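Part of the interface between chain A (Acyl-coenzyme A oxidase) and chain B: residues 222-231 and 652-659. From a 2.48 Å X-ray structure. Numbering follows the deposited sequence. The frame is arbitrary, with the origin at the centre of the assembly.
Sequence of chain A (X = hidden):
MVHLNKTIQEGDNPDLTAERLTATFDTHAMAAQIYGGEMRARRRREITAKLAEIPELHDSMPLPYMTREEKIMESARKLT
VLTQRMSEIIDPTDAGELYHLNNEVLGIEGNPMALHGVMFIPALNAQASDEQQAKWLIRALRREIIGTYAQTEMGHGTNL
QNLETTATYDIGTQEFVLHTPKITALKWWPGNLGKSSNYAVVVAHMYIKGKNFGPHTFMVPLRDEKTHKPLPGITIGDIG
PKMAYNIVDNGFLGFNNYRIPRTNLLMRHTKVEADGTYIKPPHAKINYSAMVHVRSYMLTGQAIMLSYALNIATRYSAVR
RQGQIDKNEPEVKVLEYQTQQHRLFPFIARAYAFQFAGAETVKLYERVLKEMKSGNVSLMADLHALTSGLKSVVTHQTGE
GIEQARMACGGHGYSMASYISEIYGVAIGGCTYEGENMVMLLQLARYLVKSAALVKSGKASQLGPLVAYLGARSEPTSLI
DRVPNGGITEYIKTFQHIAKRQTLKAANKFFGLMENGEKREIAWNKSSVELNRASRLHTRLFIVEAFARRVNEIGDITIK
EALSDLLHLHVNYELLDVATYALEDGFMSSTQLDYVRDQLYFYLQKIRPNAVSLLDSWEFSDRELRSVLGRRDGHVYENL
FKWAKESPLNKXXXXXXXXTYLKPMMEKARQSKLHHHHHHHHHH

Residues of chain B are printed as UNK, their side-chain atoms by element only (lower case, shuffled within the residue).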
ATOM      1  N   LEU A 222     -20.483 -29.026  10.400  1.00 36.11           N
ATOM      2  CA  LEU A 222     -20.634 -28.503   9.049  1.00 36.77           C
ATOM      3  C   LEU A 222     -20.473 -29.570   7.986  1.00 36.49           C
ATOM      4  O   LEU A 222     -21.233 -29.594   7.002  1.00 34.35           O
ATOM      5  CB  LEU A 222     -19.599 -27.393   8.800  1.00 36.69           C
ATOM      6  CG  LEU A 222     -19.514 -26.291   9.866  1.00 37.83           C
ATOM      7  CD1 LEU A 222     -18.289 -25.403   9.634  1.00 37.24           C
ATOM      8  CD2 LEU A 222     -20.778 -25.459   9.901  1.00 38.21           C
ATOM      9  N   ARG A 223     -19.505 -30.468   8.183  1.00 37.91           N
ATOM     10  CA  ARG A 223     -19.172 -31.489   7.207  1.00 39.06           C
ATOM     11  C   ARG A 223     -19.096 -32.842   7.899  1.00 40.53           C
ATOM     12  O   ARG A 223     -18.705 -32.952   9.072  1.00 40.20           O
ATOM     13  CB  ARG A 223     -17.836 -31.155   6.520  1.00 38.40           C
ATOM     14  CG  ARG A 223     -17.872 -29.872   5.674  1.00 38.16           C
ATOM     15  CD  ARG A 223     -16.469 -29.424   5.271  1.00 37.77           C
ATOM     16  NE  ARG A 223     -16.451 -28.242   4.407  1.00 37.70           N
ATOM     17  CZ  ARG A 223     -16.426 -28.274   3.073  1.00 38.26           C
ATOM     18  NH1 ARG A 223     -16.404 -29.431   2.420  1.00 38.32           N
ATOM     19  NH2 ARG A 223     -16.402 -27.137   2.385  1.00 38.43           N
ATOM     20  N   ASP A 224     -19.502 -33.872   7.163  1.00 44.64           N
ATOM     21  CA  ASP A 224     -19.428 -35.232   7.671  1.00 44.83           C
ATOM     22  C   ASP A 224     -17.980 -35.630   7.936  1.00 45.23           C
ATOM     23  O   ASP A 224     -17.126 -35.520   7.050  1.00 45.62           O
ATOM     24  CB  ASP A 224     -20.076 -36.186   6.676  1.00 45.33           C
ATOM     25  CG  ASP A 224     -20.047 -37.594   7.163  1.00 47.35           C
ATOM     26  OD1 ASP A 224     -20.885 -37.911   8.042  1.00 47.06           O
ATOM     27  OD2 ASP A 224     -19.185 -38.368   6.678  1.00 46.92           O
ATOM     28  N   GLU A 225     -17.722 -36.172   9.138  1.00 46.02           N
ATOM     29  CA  GLU A 225     -16.354 -36.458   9.566  1.00 45.08           C
ATOM     30  C   GLU A 225     -15.699 -37.543   8.731  1.00 45.16           C
ATOM     31  O   GLU A 225     -14.473 -37.662   8.741  1.00 45.15           O
ATOM     32  CB  GLU A 225     -16.319 -36.893  11.026  1.00 45.43           C
ATOM     33  CG  GLU A 225     -16.833 -35.870  12.004  1.00 45.46           C
ATOM     34  CD  GLU A 225     -16.267 -36.077  13.394  1.00 46.37           C
ATOM     35  OE1 GLU A 225     -15.268 -36.817  13.513  1.00 44.85           O
ATOM     36  OE2 GLU A 225     -16.824 -35.521  14.370  1.00 51.10           O
ATOM     37  N   LYS A 226     -16.501 -38.314   8.006  1.00 46.76           N
ATOM     38  CA  LYS A 226     -15.977 -39.385   7.168  1.00 49.16           C
ATOM     39  C   LYS A 226     -15.749 -38.939   5.724  1.00 46.43           C
ATOM     40  O   LYS A 226     -14.668 -39.137   5.171  1.00 47.83           O
ATOM     41  CB  LYS A 226     -16.913 -40.596   7.199  1.00 50.54           C
ATOM     42  CG  LYS A 226     -16.885 -41.368   8.509  1.00 55.33           C
ATOM     43  CD  LYS A 226     -15.476 -41.453   9.072  1.00 55.32           C
ATOM     44  CE  LYS A 226     -15.446 -41.069  10.542  1.00 56.49           C
ATOM     45  NZ  LYS A 226     -14.141 -41.401  11.178  1.00 58.49           N
ATOM     46  N   THR A 227     -16.769 -38.338   5.120  1.00 48.18           N
ATOM     47  CA  THR A 227     -16.676 -37.877   3.738  1.00 46.76           C
ATOM     48  C   THR A 227     -16.233 -36.421   3.625  1.00 45.79           C
ATOM     49  O   THR A 227     -15.619 -36.028   2.633  1.00 45.42           O
ATOM     50  CB  THR A 227     -18.017 -38.049   2.997  1.00 46.15           C
ATOM     51  OG1 THR A 227     -19.031 -37.283   3.656  1.00 44.91           O
ATOM     52  CG2 THR A 227     -18.427 -39.513   2.974  1.00 46.08           C
ATOM     53  N   HIS A 228     -16.547 -35.627   4.644  1.00 43.02           N
ATOM     54  CA  HIS A 228     -16.185 -34.212   4.668  1.00 43.39           C
ATOM     55  C   HIS A 228     -17.141 -33.358   3.835  1.00 44.76           C
ATOM     56  O   HIS A 228     -17.010 -32.136   3.788  1.00 42.54           O
ATOM     57  CB  HIS A 228     -14.743 -34.007   4.197  1.00 42.25           C
ATOM     58  CG  HIS A 228     -14.118 -32.742   4.699  1.00 41.58           C
ATOM     59  ND1 HIS A 228     -14.058 -32.421   6.038  1.00 41.37           N
ATOM     60  CD2 HIS A 228     -13.527 -31.717   4.041  1.00 41.44           C
ATOM     61  CE1 HIS A 228     -13.456 -31.255   6.183  1.00 40.54           C
ATOM     62  NE2 HIS A 228     -13.125 -30.805   4.986  1.00 41.05           N
ATOM     63  N   LYS A 229     -18.100 -34.007   3.180  1.00 43.96           N
ATOM     64  CA  LYS A 229     -19.080 -33.299   2.360  1.00 44.22           C
ATOM     65  C   LYS A 229     -20.021 -32.485   3.246  1.00 41.66           C
ATOM     66  O   LYS A 229     -20.335 -32.904   4.367  1.00 39.89           O
ATOM     67  CB  LYS A 229     -19.885 -34.277   1.512  1.00 45.72           C
ATOM     68  CG  LYS A 229     -19.059 -34.927   0.399  1.00 48.84           C
ATOM     69  CD  LYS A 229     -19.842 -35.986  -0.378  1.00 52.40           C
ATOM     70  CE  LYS A 229     -18.918 -36.761  -1.339  1.00 54.16           C
ATOM     71  NZ  LYS A 229     -19.657 -37.671  -2.291  1.00 53.62           N
ATOM     72  N   PRO A 230     -20.442 -31.308   2.783  1.00 39.86           N
ATOM     73  CA  PRO A 230     -21.360 -30.486   3.580  1.00 39.39           C
ATOM     74  C   PRO A 230     -22.575 -31.290   4.021  1.00 38.12           C
ATOM     75  O   PRO A 230     -23.162 -32.043   3.238  1.00 37.73           O
ATOM     76  CB  PRO A 230     -21.747 -29.358   2.617  1.00 37.83           C
ATOM     77  CG  PRO A 230     -20.632 -29.275   1.674  1.00 38.43           C
ATOM     78  CD  PRO A 230     -20.067 -30.646   1.522  1.00 39.56           C
ATOM     79  N   LEU A 231     -22.929 -31.154   5.295  1.00 37.03           N
ATOM     80  CA  LEU A 231     -24.102 -31.823   5.823  1.00 37.36           C
ATOM     81  C   LEU A 231     -25.380 -31.195   5.240  1.00 38.80           C
ATOM     82  O   LEU A 231     -25.355 -30.068   4.734  1.00 38.27           O
ATOM     83  CB  LEU A 231     -24.084 -31.754   7.347  1.00 36.99           C
ATOM     84  CG  LEU A 231     -22.893 -32.507   7.960  1.00 37.97           C
ATOM     85  CD1 LEU A 231     -22.818 -32.285   9.456  1.00 38.54           C
ATOM     86  CD2 LEU A 231     -22.921 -33.998   7.639  1.00 38.51           C
TER
ATOM     87  N   UNK B 652     -14.619 -28.264  -6.300  1.00 35.85           N
ATOM     88  CA  UNK B 652     -14.964 -29.458  -5.526  1.00 36.71           C
ATOM     89  C   UNK B 652     -15.175 -29.093  -4.056  1.00 35.56           C
ATOM     90  O   UNK B 652     -14.548 -28.159  -3.539  1.00 36.15           O
ATOM     91  c   UNK B 652     -13.492 -30.848  -7.048  1.00 37.61           C
ATOM     92  c   UNK B 652     -13.866 -30.541  -5.605  1.00 37.06           C
ATOM     93  o   UNK B 652     -12.693 -30.092  -4.913  1.00 37.37           O
ATOM     94  N   UNK B 653     -16.037 -29.873  -3.377  1.00 38.86           N
ATOM     95  CA  UNK B 653     -16.347 -29.636  -1.963  1.00 38.47           C
ATOM     96  C   UNK B 653     -15.205 -30.041  -1.040  1.00 37.16           C
ATOM     97  O   UNK B 653     -15.085 -29.506   0.073  1.00 35.10           O
ATOM     98  o   UNK B 653     -19.953 -30.199  -1.919  1.00 44.94           O
ATOM     99  c   UNK B 653     -18.876 -29.584  -1.792  1.00 41.15           C
ATOM    100  o   UNK B 653     -18.812 -28.333  -1.810  1.00 41.80           O
ATOM    101  c   UNK B 653     -17.614 -30.382  -1.537  1.00 40.05           C
ATOM    102  N   UNK B 654     -14.400 -31.020  -1.445  1.00 37.55           N
ATOM    103  CA  UNK B 654     -13.275 -31.510  -0.651  1.00 37.69           C
ATOM    104  C   UNK B 654     -11.987 -31.160  -1.381  1.00 38.92           C
ATOM    105  O   UNK B 654     -11.730 -31.677  -2.473  1.00 38.29           O
ATOM    106  c   UNK B 654     -13.373 -33.024  -0.401  1.00 37.18           C
ATOM    107  c   UNK B 654     -14.837 -33.474  -0.464  1.00 37.22           C
ATOM    108  c   UNK B 654     -12.797 -33.375   0.945  1.00 37.41           C
ATOM    109  N   UNK B 655     -11.163 -30.313  -0.763  1.00 37.96           N
ATOM    110  CA  UNK B 655      -9.909 -29.937  -1.390  1.00 38.16           C
ATOM    111  C   UNK B 655      -8.961 -31.128  -1.349  1.00 38.57           C
ATOM    112  O   UNK B 655      -9.012 -31.932  -0.409  1.00 41.59           O
ATOM    113  c   UNK B 655      -9.258 -28.745  -0.677  1.00 38.41           C
ATOM    114  c   UNK B 655      -8.930 -26.367   0.031  1.00 40.34           C
ATOM    115  c   UNK B 655     -10.248 -26.857  -2.032  1.00 39.61           C
ATOM    116  c   UNK B 655      -9.886 -27.347  -0.637  1.00 38.85           C
ATOM    117  N   UNK B 656      -8.094 -31.275  -2.360  1.00 40.71           N
ATOM    118  CA  UNK B 656      -7.043 -32.301  -2.263  1.00 39.31           C
ATOM    119  C   UNK B 656      -6.260 -32.228  -0.971  1.00 38.83           C
ATOM    120  O   UNK B 656      -5.940 -33.275  -0.394  1.00 40.70           O
ATOM    121  c   UNK B 656      -8.090 -30.598  -3.668  1.00 40.95           C
ATOM    122  c   UNK B 656      -6.156 -31.999  -3.477  1.00 39.49           C
ATOM    123  c   UNK B 656      -7.100 -31.409  -4.472  1.00 40.48           C
ATOM    124  N   UNK B 657      -6.013 -31.016  -0.459  1.00 39.88           N
ATOM    125  CA  UNK B 657      -5.280 -30.882   0.795  1.00 39.02           C
ATOM    126  C   UNK B 657      -5.990 -31.608   1.915  1.00 38.86           C
ATOM    127  O   UNK B 657      -5.350 -32.001   2.894  1.00 38.12           O
ATOM    128  c   UNK B 657      -5.098 -29.408   1.176  1.00 38.35           C
ATOM    129  o   UNK B 657      -6.331 -28.771   1.464  1.00 37.50           O
ATOM    130  N   UNK B 658      -7.312 -31.760   1.803  1.00 39.41           N
ATOM    131  CA  UNK B 658      -8.089 -32.470   2.816  1.00 40.94           C
ATOM    132  C   UNK B 658      -8.034 -33.982   2.598  1.00 42.92           C
ATOM    133  O   UNK B 658      -7.949 -34.750   3.564  1.00 41.22           O
ATOM    134  c   UNK B 658      -9.555 -30.447   3.197  1.00 40.48           C
ATOM    135  c   UNK B 658      -9.538 -31.943   2.841  1.00 41.31           C
ATOM    136  c   UNK B 658     -10.362 -32.711   3.850  1.00 41.28           C
ATOM    137  N   UNK B 659      -8.094 -34.442   1.342  1.00 41.48           N
ATOM    138  CA  UNK B 659      -8.001 -35.882   1.087  1.00 44.12           C
ATOM    139  C   UNK B 659      -6.601 -36.413   1.386  1.00 42.50           C
ATOM    140  O   UNK B 659      -6.447 -37.446   2.048  1.00 43.67           O
ATOM    141  c   UNK B 659      -8.413 -36.207  -0.346  1.00 48.51           C
ATOM    142  o   UNK B 659     -10.569 -36.803   0.490  1.00 51.79           O
ATOM    143  o   UNK B 659     -10.461 -36.050  -1.586  1.00 58.88           O
ATOM    144  c   UNK B 659      -9.923 -36.358  -0.490  1.00 52.05           C
TER
HETATM  145  O   HOH W   1     -17.520 -26.620  -0.026  1.00 29.89           O

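Position 652 carries three side-chain atoms: a first carbon bonded to one oxygen and one further carbon. It touches nothing on the chain A stretch. A beta-branched hydroxyl defines threonine, T652(B); its OG1 donates a hydrogen bond to the backbone O of position 654, 3.1 Å away, linking the side chain to the backbone two residues on.

Position 653 has two side-chain carbons, the second bearing two oxygens, and CA-to-CB points toward the chain A stretch. One of its oxygens lies 3.5 Å from CD of P230(A), a packing contact. This is the short carboxylate of aspartate, D653(B), with chi1 of -87° (m); the oxygen near the proline is OD2. The one direct hydrogen bond across the stretches uses the main chain: NH1 of R223(A) donates to O of D653(B) at 2.7 Å, with an angle of 137° at the hydrogen. That oxygen sits near the guanidinium plane, at its edge, where the N-H bonds point.

Position 654 shows three carbons, one carrying the other two, with no heteroatom. One end carbon lies 3.6 Å from CD2 of H228(A), at the ring edge, and the other is 4.1 Å from O of T227(A). This is valine, V654(B), the two carbons being CG1 and CG2 respectively. Its chi1 of -147° falls between wells.

Position 655 has four carbons forked at the second and makes no contact with the chain A stretch, hence leucine, L655(B). It occupies the N-cap position; its backbone O accepts from N of position 658 at 2.8 Å.

Position 656 has three carbons closing a ring onto its own backbone N, which only proline does. P656(B) begins the helix, out of reach of the chain A stretch.

Position 657 has one carbon and then one oxygen, likewise out of reach of the chain A stretch: serine, S657(B), with chi1 of 65° (p).

Position 658 again has one carbon carrying two others. One of its two end carbons lies 3.3 Å from CD2 of H228(A). It is valine, V658(B), here in a clean t rotamer; that carbon, CG1, lies 3.7 Å from the ring centroid, 28° off the normal, a CH-pi contact over one face.

Position 659 has two carbons, the second with two oxygens, and its side chain stays 5.5 Å or more from the chain A stretch: aspartate, D659(B).

The contact, burying 298 Å², combines a hydrogen bond to a backbone carbonyl with packing of two valines against the imidazole of H228(A). NH1 of R223(A) also donates to O of H228(A) at 3.1 Å, tying the arginine to its own loop, while water 1 accepts from NH2 of R223(A) at 2.7 Å and lies 2.8 Å from OD1 of D653(B), within hydrogen-bonding reach. Beside this network, the two valines meet the imidazole at edge and face.

Chain B (652-659) TDVLPSVD
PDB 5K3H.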